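Local coordinates for Rho guanine nucleotide exchange factor 11 (Homo sapiens, PDB 5JHH), which probably activates Rho-family GTPases, RhoA above all, by promoting exchange of bound GDP for GTP through adjoining DH and PH domains, at residues I47-M52 / R65-L70; R39-L44 / E72-H77; E55-R60 / S139-F144. All blocks are in the same frame, centred on the assembly; numbering follows the deposited sequence.

Interaction 1 (I47-M52 / R65-L70); sequences IFYQRM and RLFPNL
Leu66, in the last turn of helix 60-66, begins the contact with a simple apolar touch: its CD2 lies 4.2 Å from SD of Met52 on helix 18-54. Phe67 comes next and is the first residue to leave helical backbone angles, and its ring becomes the shared target of three residues from the facing helix. With CG of Phe67 anti to its carbonyl carbon (chi1 -70°), the ring is presented to helix 18-54. Tyr49 CB sits over the middle of one face, 3.9 Å from the centroid of the Phe67 ring and almost on the ring normal, which makes a CH-pi contact. The Tyr49 ring, whose CG is anti to its own backbone N (chi1 176°), turns an edge to the same aromatic partner in an offset edge-to-face pair, with planes at 61° and centroids 5.2 Å apart. Here Tyr49 CD1 approaches Phe67 CD2 to 3.4 Å. Met52, extended beyond CG, crosses the Phe67 side chain at about a right angle and brings SD to the ring edge, 4.1 Å from Phe67 CE2, in a Met-aromatic contact. Phe48 adds its CB near Phe67 CZ, while the Phe48 ring itself turns off toward helix 159-162. An alanine in place of Phe67 would probably open a gap beneath Tyr49 CB and leave the Met52 sulfur without this aromatic edge beside it. Leu70 ends the series, its CD2 3.9 Å from Tyr49 CB. Around this DH-domain contact, Pro68 and Asn69 lean on helix 107-121, Met52 touches Met145 of helix 139-150, and Phe48 reaches Leu159 and Leu162.

Interaction 2 (R39-L44 / E72-H77); sequences RTLRVL and ELIEIH
Leu41 and Ile74 meet where two nearly antiparallel helices of the DH domain run side by side, the segment axes 10.0 Å apart at their closest and inclined at 161°. The close-packed part is built round Leu41. Its CB lies 3.8 Å from Ile74 CG1, and Ile74 CD1 rests 3.9 Å from the backbone oxygen of Leu41. On the buried side, Leu41 CD1 reaches both Leu73 and His77, 4.2 Å from Leu73 CG and 3.9 Å from CD2 of His77, whose side chain Leu41 crosses at about a right angle. Toward solvent the contact thins. Arg42 merely passes its guanidinium by the branch methyl of Ile74, NH1 to CG2 at 4.4 Å. Although Glu75 carries the opposite charge, its OE1 stays 6.1 Å from Arg42 NH1, so the two do not pair; NH1 has a weak hydrogen bond to Asn78 instead. The grip between the segments is therefore apolar, with polarity confined to its borders. On the buried border, His77 ND1 bonds to Glu34 and NE2 to Glu166, an arrangement that fixes the imidazole's rotation and would favour its protonated form.

Interaction 3 (E55-R60 / S139-F144); sequences ENLMPR and SRFQLF
Arg140 and the backbone oxygens of Glu55 and Asn56 make up the hydrogen-bonded part of this contact, between the start of helix 139-150 and the turn that follows helix 18-54. The arginine chain is extended from CG to NE, and its guanidinium receives both oxygens at its edge. NH2 gives Glu55 O a nearly straight bond of 2.9 Å, 163° at the hydrogen, from within the carbonyl plane. NH1 binds Asn56 O at 3.2 Å, approaching from above that carbonyl plane (58° out of it), and adds a weak second bond to Glu55 O.

The charges meet less directly. Glu55 OE1 stands 4.5 Å from Arg140 NH2, well out of the guanidinium plane, and a water bridges them, donating to OE1 at 2.6 Å but only weakly accepting from NH2.

The apolar contacts centre on Leu57. Its CG lies over one face of the Phe144 ring, 3.9 Å from the centroid, as a CH-pi contact, and its CD1 presses to 3.5 Å from Phe144 CB while also touching Phe141. The other methyl, CD2, lies over one face of the guanidinium, toward NH2, 3.8 Å from Arg140 NH2. Met58, bent at chi3 (65°), brings CE to 3.7 Å from Phe141 CE1, on a ring that also packs against Ile131 of helix 124-137.

Asn56, with positive phi, is the C-prime residue of a Schellman motif. The arginine thus spans carbonyls just past a helix C terminus, where its positive charge would be favoured by the helix dipole and by the nearby Glu55 carboxylate, while Leu57 beneath it seals the turn against the two phenylalanines.

From the N terminus, helix 18-54 supplies the first segments of interactions 2 and 1, and the turn after it supplies that of interaction 3. The chain then passes through helix 60-66, and residues 65-70 close the loop of interaction 1. Residues 72-77 on helix 70-89 next close the wider loop of interaction 2, inside which interaction 1 is nested. Much later, residues 139-144 return to the 55-60 turn, so interaction 3 crosses both. Interaction 1 touches both others, whereas interactions 2 and 3 are about 9 Å apart at their nearest atoms. Together they tie helix 18-54 and the turn after it to the end of helix 60-66 and the loop beyond, to helix 70-89 and to helix 139-150.

Interaction 1 (I47-M52 / R65-L70)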
loop_
_atom_site.group_PDB
_atom_site.type_symbol
_atom_site.label_atom_id
_atom_site.label_comp_id
_atom_site.label_asym_id
_atom_site.label_seq_id
_atom_site.Cartn_x
_atom_site.Cartn_y
_atom_site.Cartn_z
ATOM N N ILE A 47 -21.208 14.685 -5.335
ATOM C CA ILE A 47 -22.055 13.898 -4.446
ATOM C C ILE A 47 -21.699 14.151 -2.973
ATOM O O ILE A 47 -22.586 14.088 -2.116
ATOM C CB ILE A 47 -21.945 12.388 -4.721
ATOM C CG1 ILE A 47 -22.381 12.044 -6.148
ATOM C CG2 ILE A 47 -22.784 11.585 -3.743
ATOM C CD1 ILE A 47 -23.784 12.471 -6.502
ATOM N N PHE A 48 -20.426 14.447 -2.681
ATOM C CA PHE A 48 -19.998 14.558 -1.307
ATOM C C PHE A 48 -19.614 15.982 -0.926
ATOM O O PHE A 48 -20.279 16.626 -0.108
ATOM C CB PHE A 48 -18.862 13.586 -1.035
ATOM C CG PHE A 48 -19.262 12.124 -1.148
ATOM C CD1 PHE A 48 -19.893 11.483 -0.110
ATOM C CD2 PHE A 48 -19.075 11.431 -2.319
ATOM C CE1 PHE A 48 -20.291 10.167 -0.223
ATOM C CE2 PHE A 48 -19.413 10.087 -2.422
ATOM C CZ PHE A 48 -20.059 9.465 -1.385
ATOM N N TYR A 49 -18.525 16.462 -1.496
ATOM C CA TYR A 49 -17.899 17.694 -1.055
ATOM C C TYR A 49 -18.836 18.884 -1.082
ATOM O O TYR A 49 -19.041 19.531 -0.055
ATOM C CB TYR A 49 -16.647 18.014 -1.894
ATOM C CG TYR A 49 -16.031 19.336 -1.514
ATOM C CD1 TYR A 49 -15.535 19.559 -0.254
ATOM C CD2 TYR A 49 -15.985 20.384 -2.428
ATOM C CE1 TYR A 49 -14.993 20.802 0.113
ATOM C CE2 TYR A 49 -15.452 21.617 -2.099
ATOM C CZ TYR A 49 -14.948 21.817 -0.829
ATOM O OH TYR A 49 -14.409 23.022 -0.537
ATOM N N GLN A 50 -19.445 19.129 -2.231
ATOM C CA GLN A 50 -20.316 20.313 -2.400
ATOM C C GLN A 50 -21.557 20.240 -1.560
ATOM O O GLN A 50 -21.995 21.253 -1.021
ATOM C CB GLN A 50 -20.736 20.516 -3.841
ATOM C CG GLN A 50 -19.567 20.770 -4.769
ATOM C CD GLN A 50 -18.866 22.081 -4.530
ATOM O OE1 GLN A 50 -19.428 23.016 -3.982
ATOM N NE2 GLN A 50 -17.603 22.142 -4.923
ATOM N N ARG A 51 -22.090 19.038 -1.378
ATOM C CA ARG A 51 -23.256 18.881 -0.522
ATOM C C ARG A 51 -22.894 18.997 0.954
ATOM O O ARG A 51 -23.646 19.583 1.742
ATOM C CB ARG A 51 -23.973 17.584 -0.795
ATOM C CG ARG A 51 -24.589 17.467 -2.193
ATOM C CD ARG A 51 -25.429 16.197 -2.310
ATOM N NE ARG A 51 -26.469 16.210 -1.270
ATOM C CZ ARG A 51 -26.964 15.147 -0.627
ATOM N NH1 ARG A 51 -26.532 13.902 -0.883
ATOM N NH2 ARG A 51 -27.896 15.344 0.309
ATOM N N MET A 52 -21.739 18.487 1.352
ATOM C CA MET A 52 -21.371 18.613 2.753
ATOM C C MET A 52 -21.210 20.080 3.086
ATOM O O MET A 52 -21.480 20.515 4.190
ATOM C CB MET A 52 -20.049 17.902 3.034
ATOM C CG MET A 52 -20.150 16.395 2.889
ATOM S SD MET A 52 -18.586 15.592 3.203
ATOM C CE MET A 52 -19.044 13.883 3.000
ATOM N N ARG A 65 -10.087 19.638 6.057
ATOM C CA ARG A 65 -9.086 18.608 6.274
ATOM C C ARG A 65 -9.397 17.345 5.487
ATOM O O ARG A 65 -8.498 16.601 5.117
ATOM C CB ARG A 65 -8.831 18.343 7.775
ATOM C CG ARG A 65 -7.953 19.470 8.352
ATOM C CD ARG A 65 -7.565 19.309 9.814
ATOM N NE ARG A 65 -8.743 19.300 10.676
ATOM C CZ ARG A 65 -9.117 20.293 11.500
ATOM N NH1 ARG A 65 -8.398 21.404 11.610
ATOM N NH2 ARG A 65 -10.221 20.170 12.239
ATOM N N LEU A 66 -10.670 17.105 5.230
ATOM C CA LEU A 66 -11.088 15.936 4.483
ATOM C C LEU A 66 -10.927 16.165 2.959
ATOM O O LEU A 66 -10.537 15.287 2.263
ATOM C CB LEU A 66 -12.527 15.624 4.821
ATOM C CG LEU A 66 -13.180 14.572 3.942
ATOM C CD1 LEU A 66 -12.530 13.240 4.167
ATOM C CD2 LEU A 66 -14.662 14.480 4.277
ATOM N N PHE A 67 -11.254 17.352 2.502
ATOM C CA PHE A 67 -11.167 17.770 1.119
ATOM C C PHE A 67 -10.356 19.072 1.026
ATOM O O PHE A 67 -10.886 20.125 0.868
ATOM C CB PHE A 67 -12.531 18.013 0.511
ATOM C CG PHE A 67 -13.348 16.810 0.293
ATOM C CD1 PHE A 67 -13.058 15.936 -0.690
ATOM C CD2 PHE A 67 -14.444 16.577 1.061
ATOM C CE1 PHE A 67 -13.832 14.857 -0.907
ATOM C CE2 PHE A 67 -15.219 15.488 0.864
ATOM C CZ PHE A 67 -14.913 14.622 -0.124
ATOM N N PRO A 68 -8.969 18.910 1.144
ATOM C CA PRO A 68 -8.209 20.163 1.176
ATOM C C PRO A 68 -8.202 21.040 -0.050
ATOM O O PRO A 68 -8.195 22.223 0.088
ATOM C CB PRO A 68 -6.791 19.708 1.413
ATOM C CG PRO A 68 -6.914 18.469 2.115
ATOM C CD PRO A 68 -7.939 17.783 1.365
ATOM N N ASN A 69 -8.147 20.455 -1.230
ATOM C CA ASN A 69 -7.828 21.168 -2.429
ATOM C C ASN A 69 -8.370 20.437 -3.627
ATOM O O ASN A 69 -7.706 20.246 -4.597
ATOM C CB ASN A 69 -6.323 21.277 -2.523
ATOM C CG ASN A 69 -5.657 19.930 -2.504
ATOM O OD1 ASN A 69 -6.250 18.963 -2.192
ATOM N ND2 ASN A 69 -4.430 19.899 -2.823
ATOM N N LEU A 70 -9.607 20.030 -3.521
ATOM C CA LEU A 70 -10.253 19.233 -4.521
ATOM C C LEU A 70 -10.390 19.919 -5.868
ATOM O O LEU A 70 -10.124 19.321 -6.871
ATOM C CB LEU A 70 -11.600 18.734 -4.021
ATOM C CG LEU A 70 -12.352 17.736 -4.880
ATOM C CD1 LEU A 70 -11.527 16.560 -5.249
ATOM C CD2 LEU A 70 -13.636 17.261 -4.268
#

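Interaction 2 (R39-L44 / E72-H77)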
loop_
_atom_site.group_PDB
_atom_site.type_symbol
_atom_site.label_atom_id
_atom_site.label_comp_id
_atom_site.label_asym_id
_atom_site.label_seq_id
_atom_site.Cartn_x
_atom_site.Cartn_y
_atom_site.Cartn_z
ATOM N N ARG A 39 -13.602 11.430 -13.778
ATOM C CA ARG A 39 -15.004 11.210 -13.451
ATOM C C ARG A 39 -15.149 10.978 -11.961
ATOM O O ARG A 39 -16.001 11.591 -11.304
ATOM C CB ARG A 39 -15.570 10.025 -14.228
ATOM C CG ARG A 39 -17.094 9.966 -14.265
ATOM C CD ARG A 39 -17.596 8.518 -14.308
ATOM N NE ARG A 39 -18.865 8.382 -13.611
ATOM C CZ ARG A 39 -19.025 7.756 -12.449
ATOM N NH1 ARG A 39 -20.212 7.700 -11.915
ATOM N NH2 ARG A 39 -18.011 7.167 -11.829
ATOM N N THR A 40 -14.283 10.131 -11.412
ATOM C CA THR A 40 -14.357 9.814 -10.010
ATOM C C THR A 40 -14.130 11.040 -9.141
ATOM O O THR A 40 -14.783 11.214 -8.129
ATOM C CB THR A 40 -13.330 8.752 -9.651
ATOM O OG1 THR A 40 -13.592 7.591 -10.413
ATOM C CG2 THR A 40 -13.387 8.368 -8.199
ATOM N N LEU A 41 -13.215 11.906 -9.525
ATOM C CA LEU A 41 -13.036 13.094 -8.747
ATOM C C LEU A 41 -14.275 13.979 -8.775
ATOM O O LEU A 41 -14.571 14.673 -7.771
ATOM C CB LEU A 41 -11.836 13.904 -9.198
ATOM C CG LEU A 41 -10.499 13.184 -9.159
ATOM C CD1 LEU A 41 -9.421 14.121 -9.701
ATOM C CD2 LEU A 41 -10.130 12.720 -7.773
ATOM N N ARG A 42 -14.972 14.010 -9.905
ATOM C CA ARG A 42 -16.164 14.871 -10.009
ATOM C C ARG A 42 -17.323 14.290 -9.267
ATOM O O ARG A 42 -18.174 15.038 -8.789
ATOM C CB ARG A 42 -16.580 15.162 -11.437
ATOM C CG ARG A 42 -15.588 16.082 -12.101
ATOM C CD ARG A 42 -16.014 16.442 -13.501
ATOM N NE ARG A 42 -15.287 17.631 -13.943
ATOM C CZ ARG A 42 -14.619 17.715 -15.075
ATOM N NH1 ARG A 42 -13.963 18.828 -15.366
ATOM N NH2 ARG A 42 -14.620 16.691 -15.926
ATOM N N VAL A 43 -17.314 12.976 -9.101
ATOM C CA VAL A 43 -18.244 12.350 -8.190
ATOM C C VAL A 43 -17.942 12.782 -6.756
ATOM O O VAL A 43 -18.864 13.144 -6.022
ATOM C CB VAL A 43 -18.178 10.832 -8.254
ATOM C CG1 VAL A 43 -19.023 10.219 -7.159
ATOM C CG2 VAL A 43 -18.674 10.357 -9.602
ATOM N N LEU A 44 -16.663 12.792 -6.362
ATOM C CA LEU A 44 -16.354 13.221 -5.035
ATOM C C LEU A 44 -16.850 14.645 -4.844
ATOM O O LEU A 44 -17.338 15.020 -3.764
ATOM C CB LEU A 44 -14.847 13.182 -4.762
ATOM C CG LEU A 44 -14.195 11.813 -4.650
ATOM C CD1 LEU A 44 -12.688 11.969 -4.574
ATOM C CD2 LEU A 44 -14.686 11.090 -3.397
ATOM N N GLU A 72 -8.553 22.137 -7.148
ATOM C CA GLU A 72 -7.211 22.228 -7.715
ATOM C C GLU A 72 -6.813 20.881 -8.269
ATOM O O GLU A 72 -6.205 20.786 -9.336
ATOM C CB GLU A 72 -6.201 22.644 -6.650
ATOM C CG GLU A 72 -6.285 24.109 -6.241
ATOM C CD GLU A 72 -7.323 24.483 -5.154
ATOM O OE1 GLU A 72 -8.199 23.693 -4.676
ATOM O OE2 GLU A 72 -7.256 25.670 -4.769
ATOM N N LEU A 73 -7.140 19.845 -7.512
ATOM C CA LEU A 73 -6.870 18.479 -7.911
ATOM C C LEU A 73 -7.580 18.130 -9.194
ATOM O O LEU A 73 -6.975 17.637 -10.125
ATOM C CB LEU A 73 -7.267 17.504 -6.819
ATOM C CG LEU A 73 -6.803 16.078 -7.028
ATOM C CD1 LEU A 73 -5.295 16.007 -7.082
ATOM C CD2 LEU A 73 -7.289 15.258 -5.843
ATOM N N ILE A 74 -8.824 18.534 -9.289
ATOM C CA ILE A 74 -9.602 18.289 -10.476
ATOM C C ILE A 74 -9.007 18.995 -11.697
ATOM O O ILE A 74 -8.920 18.396 -12.785
ATOM C CB ILE A 74 -11.041 18.735 -10.239
ATOM C CG1 ILE A 74 -11.755 17.686 -9.372
ATOM C CG2 ILE A 74 -11.756 19.048 -11.534
ATOM C CD1 ILE A 74 -13.169 18.099 -8.944
ATOM N N GLU A 75 -8.598 20.246 -11.530
ATOM C CA GLU A 75 -7.971 20.979 -12.622
ATOM C C GLU A 75 -6.577 20.422 -13.074
ATOM O O GLU A 75 -6.272 20.372 -14.249
ATOM C CB GLU A 75 -7.904 22.445 -12.242
ATOM C CG GLU A 75 -7.429 23.387 -13.353
ATOM C CD GLU A 75 -8.103 23.140 -14.697
ATOM O OE1 GLU A 75 -9.284 22.705 -14.742
ATOM O OE2 GLU A 75 -7.407 23.351 -15.709
ATOM N N ILE A 76 -5.767 19.932 -12.156
ATOM C CA ILE A 76 -4.590 19.178 -12.530
ATOM C C ILE A 76 -4.941 18.140 -13.588
ATOM O O ILE A 76 -4.215 17.971 -14.589
ATOM C CB ILE A 76 -4.027 18.343 -11.361
ATOM C CG1 ILE A 76 -3.387 19.187 -10.268
ATOM C CG2 ILE A 76 -3.050 17.272 -11.830
ATOM C CD1 ILE A 76 -2.259 20.012 -10.707
ATOM N N HIS A 77 -5.956 17.334 -13.297
ATOM C CA HIS A 77 -6.285 16.222 -14.188
ATOM C C HIS A 77 -7.110 16.622 -15.413
ATOM O O HIS A 77 -6.993 15.988 -16.467
ATOM C CB HIS A 77 -6.972 15.071 -13.456
ATOM C CG HIS A 77 -6.074 14.333 -12.536
ATOM N ND1 HIS A 77 -5.252 13.319 -12.960
ATOM C CD2 HIS A 77 -5.866 14.451 -11.203
ATOM C CE1 HIS A 77 -4.573 12.848 -11.936
ATOM N NE2 HIS A 77 -4.912 13.532 -10.863
#

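Interaction 3 (E55-R60 / S139-F144)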
loop_
_atom_site.group_PDB
_atom_site.type_symbol
_atom_site.label_atom_id
_atom_site.label_comp_id
_atom_site.label_asym_id
_atom_site.label_seq_id
_atom_site.Cartn_x
_atom_site.Cartn_y
_atom_site.Cartn_z
ATOM N N GLU A 55 -24.811 22.053 2.758
ATOM C CA GLU A 55 -25.741 21.772 3.856
ATOM C C GLU A 55 -25.082 21.740 5.257
ATOM O O GLU A 55 -25.672 21.212 6.196
ATOM C CB GLU A 55 -26.426 20.439 3.615
ATOM C CG GLU A 55 -27.254 20.397 2.342
ATOM C CD GLU A 55 -27.674 18.981 1.946
ATOM O OE1 GLU A 55 -27.851 18.123 2.844
ATOM O OE2 GLU A 55 -27.835 18.726 0.726
ATOM N N ASN A 56 -23.864 22.268 5.406
ATOM C CA ASN A 56 -23.178 22.270 6.719
ATOM C C ASN A 56 -23.240 20.957 7.495
ATOM O O ASN A 56 -23.573 20.924 8.669
ATOM C CB ASN A 56 -23.722 23.393 7.603
ATOM C CG ASN A 56 -23.505 24.767 6.982
ATOM O OD1 ASN A 56 -22.390 25.331 7.043
ATOM N ND2 ASN A 56 -24.553 25.298 6.331
ATOM N N LEU A 57 -22.886 19.872 6.841
ATOM C CA LEU A 57 -22.790 18.584 7.492
ATOM C C LEU A 57 -21.717 18.554 8.553
ATOM O O LEU A 57 -21.786 17.758 9.534
ATOM C CB LEU A 57 -22.521 17.489 6.473
ATOM C CG LEU A 57 -23.781 16.989 5.779
ATOM C CD1 LEU A 57 -24.533 16.077 6.723
ATOM C CD2 LEU A 57 -24.677 18.134 5.307
ATOM N N MET A 58 -20.710 19.395 8.388
ATOM C CA MET A 58 -19.644 19.426 9.383
ATOM C C MET A 58 -18.997 20.795 9.415
ATOM O O MET A 58 -19.194 21.597 8.505
ATOM C CB MET A 58 -18.636 18.318 9.103
ATOM C CG MET A 58 -17.630 18.574 7.961
ATOM S SD MET A 58 -16.586 17.122 7.601
ATOM C CE MET A 58 -17.754 15.921 7.017
ATOM N N PRO A 59 -18.269 21.098 10.493
ATOM C CA PRO A 59 -17.578 22.380 10.550
ATOM C C PRO A 59 -16.643 22.559 9.355
ATOM O O PRO A 59 -16.033 21.582 8.918
ATOM C CB PRO A 59 -16.758 22.285 11.849
ATOM C CG PRO A 59 -17.446 21.237 12.670
ATOM C CD PRO A 59 -18.048 20.281 11.697
ATOM N N ARG A 60 -16.508 23.781 8.857
ATOM C CA ARG A 60 -15.668 24.018 7.701
ATOM C C ARG A 60 -14.209 23.611 7.963
ATOM O O ARG A 60 -13.545 23.078 7.085
ATOM C CB ARG A 60 -15.770 25.472 7.259
ATOM C CG ARG A 60 -15.997 25.619 5.756
ATOM C CD ARG A 60 -17.475 25.588 5.352
ATOM N NE ARG A 60 -17.806 26.722 4.485
ATOM C CZ ARG A 60 -19.027 26.982 4.047
ATOM N NH1 ARG A 60 -19.249 28.039 3.279
ATOM N NH2 ARG A 60 -20.026 26.175 4.376
ATOM N N SER A 139 -26.577 11.069 14.000
ATOM C CA SER A 139 -27.572 10.430 13.182
ATOM C C SER A 139 -27.742 11.234 11.908
ATOM O O SER A 139 -27.871 10.645 10.848
ATOM C CB SER A 139 -28.904 10.321 13.909
ATOM O OG SER A 139 -29.276 11.644 14.262
ATOM N N ARG A 140 -27.748 12.557 11.975
ATOM C CA ARG A 140 -27.921 13.288 10.710
ATOM C C ARG A 140 -26.761 12.969 9.725
ATOM O O ARG A 140 -26.936 12.968 8.520
ATOM C CB ARG A 140 -27.996 14.791 10.917
ATOM C CG ARG A 140 -27.972 15.585 9.630
ATOM C CD ARG A 140 -27.961 17.078 9.946
ATOM N NE ARG A 140 -28.199 17.888 8.741
ATOM C CZ ARG A 140 -27.402 18.857 8.277
ATOM N NH1 ARG A 140 -26.280 19.209 8.902
ATOM N NH2 ARG A 140 -27.741 19.491 7.163
ATOM N N PHE A 141 -25.578 12.730 10.251
ATOM C CA PHE A 141 -24.453 12.564 9.411
ATOM C C PHE A 141 -24.494 11.160 8.805
ATOM O O PHE A 141 -24.258 10.971 7.597
ATOM C CB PHE A 141 -23.171 12.771 10.187
ATOM C CG PHE A 141 -21.992 12.818 9.305
ATOM C CD1 PHE A 141 -21.859 13.861 8.416
ATOM C CD2 PHE A 141 -21.087 11.772 9.256
ATOM C CE1 PHE A 141 -20.807 13.895 7.526
ATOM C CE2 PHE A 141 -20.041 11.800 8.362
ATOM C CZ PHE A 141 -19.888 12.870 7.506
ATOM N N GLN A 142 -24.849 10.184 9.633
ATOM C CA GLN A 142 -24.963 8.788 9.164
ATOM C C GLN A 142 -25.993 8.650 8.071
ATOM O O GLN A 142 -25.757 8.003 7.059
ATOM C CB GLN A 142 -25.321 7.881 10.318
ATOM C CG GLN A 142 -25.690 6.460 9.921
ATOM C CD GLN A 142 -26.487 5.789 11.011
ATOM O OE1 GLN A 142 -27.674 5.527 10.839
ATOM N NE2 GLN A 142 -25.859 5.570 12.171
ATOM N N LEU A 143 -27.112 9.322 8.258
ATOM C CA LEU A 143 -28.152 9.441 7.235
ATOM C C LEU A 143 -27.686 10.068 5.937
ATOM O O LEU A 143 -28.014 9.609 4.850
ATOM C CB LEU A 143 -29.326 10.281 7.765
ATOM C CG LEU A 143 -30.632 9.512 7.901
ATOM C CD1 LEU A 143 -31.505 10.115 9.007
ATOM C CD2 LEU A 143 -31.341 9.504 6.542
ATOM N N PHE A 144 -26.984 11.187 6.038
ATOM C CA PHE A 144 -26.532 11.845 4.847
ATOM C C PHE A 144 -25.573 10.921 4.069
ATOM O O PHE A 144 -25.615 10.834 2.833
ATOM C CB PHE A 144 -25.835 13.141 5.224
ATOM C CG PHE A 144 -25.072 13.730 4.106
ATOM C CD1 PHE A 144 -23.808 13.288 3.823
ATOM C CD2 PHE A 144 -25.636 14.679 3.302
ATOM C CE1 PHE A 144 -23.105 13.803 2.770
ATOM C CE2 PHE A 144 -24.924 15.207 2.249
ATOM C CZ PHE A 144 -23.668 14.747 1.969
HETATM O O HOH W 1 -29.056 17.289 4.970
#